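Local coordinates for interphotoreceptor retinoid-binding protein (Xenopus laevis, PDB 1J7X) that probably binds retinoids and helps carry them through the interphotoreceptor matrix between photoreceptors and the pigment epithelium, at residues D1-L15 against L32-I46. Sequence-based numbering, arbitrary orientation.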
# COMPACT_ATOMS: atom_id res chain seq x y z
N ASP A 1 -16.07 -19.87 30.33
CA ASP A 1 -17.53 -20.09 30.04
C ASP A 1 -17.76 -20.23 28.53
O ASP A 1 -16.85 -19.98 27.70
CB ASP A 1 -18.39 -18.97 30.63
CG ASP A 1 -18.27 -17.75 29.88
OD1 ASP A 1 -17.12 -17.30 29.72
OD2 ASP A 1 -19.25 -17.14 29.41
N PRO A 2 -18.98 -20.66 28.18
CA PRO A 2 -19.35 -20.87 26.79
C PRO A 2 -18.95 -19.73 25.83
O PRO A 2 -18.47 -20.01 24.74
CB PRO A 2 -20.88 -21.06 26.88
CG PRO A 2 -21.07 -21.75 28.14
CD PRO A 2 -20.10 -20.98 29.09
N SER A 3 -19.10 -18.47 26.21
CA SER A 3 -18.75 -17.38 25.30
C SER A 3 -17.25 -17.41 24.89
O SER A 3 -16.88 -17.11 23.80
CB SER A 3 -19.10 -16.03 25.96
OG SER A 3 -18.51 -15.97 27.27
N VAL A 4 -16.38 -17.83 25.78
CA VAL A 4 -15.00 -17.95 25.40
C VAL A 4 -14.79 -19.07 24.39
O VAL A 4 -14.12 -18.91 23.37
CB VAL A 4 -14.09 -18.23 26.64
CG1 VAL A 4 -12.70 -18.37 26.25
CG2 VAL A 4 -14.23 -17.12 27.68
N THR A 5 -15.38 -20.24 24.63
CA THR A 5 -15.18 -21.33 23.68
C THR A 5 -15.89 -21.00 22.34
O THR A 5 -15.49 -21.44 21.27
CB THR A 5 -15.59 -22.69 24.27
OG1 THR A 5 -17.03 -22.84 24.35
CG2 THR A 5 -15.15 -22.77 25.69
N HIS A 6 -16.92 -20.22 22.41
CA HIS A 6 -17.68 -19.86 21.22
C HIS A 6 -16.75 -19.06 20.29
O HIS A 6 -16.63 -19.35 19.09
CB HIS A 6 -18.89 -19.04 21.62
CG HIS A 6 -19.83 -18.75 20.50
ND1 HIS A 6 -20.42 -19.74 19.74
CD2 HIS A 6 -20.31 -17.58 20.01
CE1 HIS A 6 -21.24 -19.21 18.86
NE2 HIS A 6 -21.18 -17.89 18.98
N VAL A 7 -16.04 -18.10 20.88
CA VAL A 7 -15.12 -17.29 20.09
C VAL A 7 -13.94 -18.11 19.66
O VAL A 7 -13.53 -18.03 18.54
CB VAL A 7 -14.61 -16.08 20.88
CG1 VAL A 7 -13.60 -15.29 20.04
CG2 VAL A 7 -15.75 -15.22 21.20
N LEU A 8 -13.40 -18.86 20.60
CA LEU A 8 -12.22 -19.67 20.32
C LEU A 8 -12.41 -20.56 19.21
O LEU A 8 -11.55 -20.65 18.29
CB LEU A 8 -11.79 -20.36 21.64
CG LEU A 8 -10.58 -21.28 21.50
CD1 LEU A 8 -9.34 -20.50 21.15
CD2 LEU A 8 -10.43 -21.97 22.92
N HIS A 9 -13.55 -21.28 19.17
CA HIS A 9 -13.80 -22.27 18.13
C HIS A 9 -13.87 -21.57 16.73
O HIS A 9 -13.34 -22.01 15.76
CB HIS A 9 -15.16 -23.02 18.42
CG HIS A 9 -15.47 -24.13 17.48
ND1 HIS A 9 -16.63 -24.17 16.75
CD2 HIS A 9 -14.70 -25.12 17.02
CE1 HIS A 9 -16.58 -25.20 15.92
NE2 HIS A 9 -15.43 -25.82 16.10
N GLN A 10 -14.56 -20.46 16.68
CA GLN A 10 -14.71 -19.79 15.41
C GLN A 10 -13.30 -19.28 14.98
O GLN A 10 -12.91 -19.39 13.79
CB GLN A 10 -15.69 -18.67 15.60
CG GLN A 10 -17.16 -19.05 15.82
CD GLN A 10 -18.15 -17.83 15.89
OE1 GLN A 10 -18.27 -17.04 14.92
NE2 GLN A 10 -18.78 -17.66 17.05
N LEU A 11 -12.60 -18.70 15.93
CA LEU A 11 -11.23 -18.14 15.63
C LEU A 11 -10.31 -19.15 15.00
O LEU A 11 -9.74 -18.97 13.89
CB LEU A 11 -10.61 -17.54 16.88
CG LEU A 11 -9.17 -17.09 16.73
CD1 LEU A 11 -9.08 -15.98 15.71
CD2 LEU A 11 -8.59 -16.66 18.04
N CYS A 12 -10.20 -20.31 15.64
CA CYS A 12 -9.34 -21.33 15.08
C CYS A 12 -9.76 -21.75 13.70
O CYS A 12 -8.90 -21.99 12.87
CB CYS A 12 -9.33 -22.55 16.04
SG CYS A 12 -8.36 -22.19 17.47
N ASP A 13 -11.04 -21.82 13.45
CA ASP A 13 -11.51 -22.16 12.14
C ASP A 13 -11.13 -21.03 11.13
O ASP A 13 -10.63 -21.29 10.03
CB ASP A 13 -13.01 -22.34 12.20
CG ASP A 13 -13.59 -22.85 10.89
OD1 ASP A 13 -13.01 -23.81 10.33
OD2 ASP A 13 -14.64 -22.31 10.40
N ILE A 14 -11.41 -19.81 11.52
CA ILE A 14 -11.13 -18.70 10.64
C ILE A 14 -9.65 -18.71 10.28
O ILE A 14 -9.32 -18.57 9.13
CB ILE A 14 -11.46 -17.37 11.36
CG1 ILE A 14 -12.95 -17.22 11.75
CG2 ILE A 14 -10.97 -16.23 10.52
CD1 ILE A 14 -13.83 -17.24 10.66
N LEU A 15 -8.77 -18.81 11.27
CA LEU A 15 -7.31 -18.80 11.09
C LEU A 15 -6.84 -19.91 10.18
O LEU A 15 -6.16 -19.67 9.25
CB LEU A 15 -6.62 -18.91 12.42
CG LEU A 15 -6.78 -17.79 13.40
CD1 LEU A 15 -6.19 -18.15 14.72
CD2 LEU A 15 -6.13 -16.56 12.80
N LEU A 32 -3.43 -22.03 21.35
CA LEU A 32 -4.68 -21.39 21.69
C LEU A 32 -5.62 -22.18 22.66
O LEU A 32 -6.20 -21.59 23.56
CB LEU A 32 -5.42 -21.02 20.46
CG LEU A 32 -4.80 -19.89 19.66
CD1 LEU A 32 -5.53 -19.60 18.37
CD2 LEU A 32 -4.73 -18.61 20.55
N PRO A 33 -5.81 -23.47 22.46
CA PRO A 33 -6.65 -24.24 23.34
C PRO A 33 -6.00 -24.48 24.68
O PRO A 33 -6.66 -24.88 25.59
CB PRO A 33 -6.83 -25.56 22.55
CG PRO A 33 -6.51 -25.21 21.17
CD PRO A 33 -5.40 -24.26 21.29
N ASN A 34 -4.72 -24.20 24.79
CA ASN A 34 -3.98 -24.45 25.99
C ASN A 34 -4.01 -23.30 27.00
O ASN A 34 -3.64 -23.47 28.13
CB ASN A 34 -2.51 -24.85 25.61
CG ASN A 34 -1.63 -25.23 26.82
OD1 ASN A 34 -1.96 -26.14 27.58
ND2 ASN A 34 -0.50 -24.50 26.99
N LEU A 35 -4.37 -22.12 26.54
CA LEU A 35 -4.33 -20.95 27.38
C LEU A 35 -5.27 -21.11 28.58
O LEU A 35 -6.19 -21.83 28.57
CB LEU A 35 -4.74 -19.74 26.58
CG LEU A 35 -3.87 -19.33 25.37
CD1 LEU A 35 -4.51 -18.07 24.69
CD2 LEU A 35 -2.49 -19.07 25.78
N ASP A 36 -5.01 -20.37 29.61
CA ASP A 36 -5.81 -20.27 30.78
C ASP A 36 -6.86 -19.15 30.61
O ASP A 36 -6.52 -18.02 30.67
CB ASP A 36 -4.88 -19.95 31.96
CG ASP A 36 -5.63 -19.47 33.14
OD1 ASP A 36 -6.69 -20.04 33.45
OD2 ASP A 36 -5.25 -18.45 33.76
N TYR A 37 -8.08 -19.54 30.31
CA TYR A 37 -9.29 -18.71 30.13
C TYR A 37 -10.29 -18.81 31.27
O TYR A 37 -11.51 -18.99 31.05
CB TYR A 37 -10.14 -19.24 29.00
CG TYR A 37 -9.45 -19.26 27.70
CD1 TYR A 37 -8.94 -20.45 27.20
CD2 TYR A 37 -9.30 -18.07 26.94
CE1 TYR A 37 -8.31 -20.50 26.02
CE2 TYR A 37 -8.66 -18.10 25.74
CZ TYR A 37 -8.12 -19.30 25.29
OH TYR A 37 -7.55 -19.35 24.05
N SER A 38 -9.81 -18.80 32.49
CA SER A 38 -10.78 -18.81 33.52
C SER A 38 -10.59 -17.49 34.21
O SER A 38 -10.92 -17.34 35.36
CB SER A 38 -10.54 -19.97 34.47
OG SER A 38 -9.19 -19.90 34.88
N THR A 39 -10.08 -16.49 33.53
CA THR A 39 -9.93 -15.18 34.14
C THR A 39 -10.70 -14.11 33.30
O THR A 39 -10.82 -12.95 33.68
CB THR A 39 -8.44 -14.85 34.20
OG1 THR A 39 -7.72 -15.89 34.90
CG2 THR A 39 -8.21 -13.52 35.01
N VAL A 40 -11.15 -14.52 32.12
CA VAL A 40 -11.80 -13.61 31.17
C VAL A 40 -13.27 -13.82 30.96
O VAL A 40 -13.69 -14.88 30.54
CB VAL A 40 -11.13 -13.70 29.80
CG1 VAL A 40 -9.63 -13.33 29.91
CG2 VAL A 40 -11.30 -15.08 29.17
N ILE A 41 -14.04 -12.78 31.24
CA ILE A 41 -15.50 -12.84 31.12
C ILE A 41 -16.07 -11.54 30.60
O ILE A 41 -16.87 -10.88 31.28
CB ILE A 41 -16.17 -13.17 32.48
CG1 ILE A 41 -17.68 -13.35 32.29
CG2 ILE A 41 -15.86 -12.08 33.55
CD1 ILE A 41 -18.05 -14.54 31.43
N SER A 42 -15.64 -11.15 29.42
CA SER A 42 -16.14 -9.94 28.79
C SER A 42 -15.43 -9.84 27.46
O SER A 42 -14.27 -10.20 27.41
CB SER A 42 -15.81 -8.70 29.62
OG SER A 42 -14.66 -8.01 29.14
N GLU A 43 -16.14 -9.48 26.39
CA GLU A 43 -15.60 -9.41 25.07
C GLU A 43 -14.30 -8.65 25.09
O GLU A 43 -13.32 -9.03 24.44
CB GLU A 43 -16.63 -8.75 24.11
CG GLU A 43 -17.89 -9.61 24.03
CD GLU A 43 -18.93 -9.07 23.08
OE1 GLU A 43 -19.27 -7.86 23.22
OE2 GLU A 43 -19.42 -9.84 22.25
N GLU A 44 -14.29 -7.58 25.83
CA GLU A 44 -13.08 -6.80 25.91
C GLU A 44 -11.91 -7.63 26.42
O GLU A 44 -10.78 -7.51 25.87
CB GLU A 44 -13.29 -5.55 26.78
CG GLU A 44 -12.10 -4.52 26.77
CD GLU A 44 -12.43 -3.18 27.48
OE1 GLU A 44 -13.32 -2.40 26.99
OE2 GLU A 44 -11.81 -2.89 28.55
N ASP A 45 -12.15 -8.41 27.47
CA ASP A 45 -11.09 -9.24 28.03
C ASP A 45 -10.68 -10.31 27.05
O ASP A 45 -9.47 -10.57 26.89
CB ASP A 45 -11.54 -9.89 29.29
CG ASP A 45 -12.01 -8.90 30.35
OD1 ASP A 45 -11.41 -7.81 30.51
OD2 ASP A 45 -12.97 -9.24 31.11
N ILE A 46 -11.68 -10.94 26.41
CA ILE A 46 -11.38 -11.94 25.40
C ILE A 46 -10.54 -11.40 24.26
O ILE A 46 -9.54 -11.98 23.87
CB ILE A 46 -12.67 -12.52 24.83
CG1 ILE A 46 -13.31 -13.41 25.90
CG2 ILE A 46 -12.42 -13.35 23.68
CD1 ILE A 46 -13.52 -12.78 27.25
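V4 and L8, one turn apart on helix 2-18, pack against the ring of Y37 in the loop that leads into helix 43-58. V4 CG1 comes to 3.5 Å from Y37 CD2, approaching the ring obliquely. The L8 and Y37 side chains cross at about a right angle, with L8 CD2 4.0 Å from Y37 CE1 and oblique to the ring. With CG opposite the backbone N (chi1 178°), L8 extends both methyls to Y37, CD1 lying 3.6 Å from Y37 OH. Y37 OH donates to L32 O (2.7 Å), which fixes the far end of the ring. Cutting Y37 back to an alanine is likely to open a gap beside V4 and L8 and leave L32 O without its hydroxyl donor. Further along, L32 CD1 meets L15 CD1 tip to tip and lies 3.9 Å from C12 SG. I46, itself buried, touches V4 CG2 through CG1 and V7 CG1 through CG2. The N-terminal edge is solvent-exposed and buries less. There I41 CD1 reaches the D1 carboxylate, 3.4 Å from D1 OD1. No hydrogen bond joins the two segments. The contact joins helix 2-18 to the connection between helices 25-31 and 43-58, as apolar packing in the small helical N-terminal part of the IRBP unit.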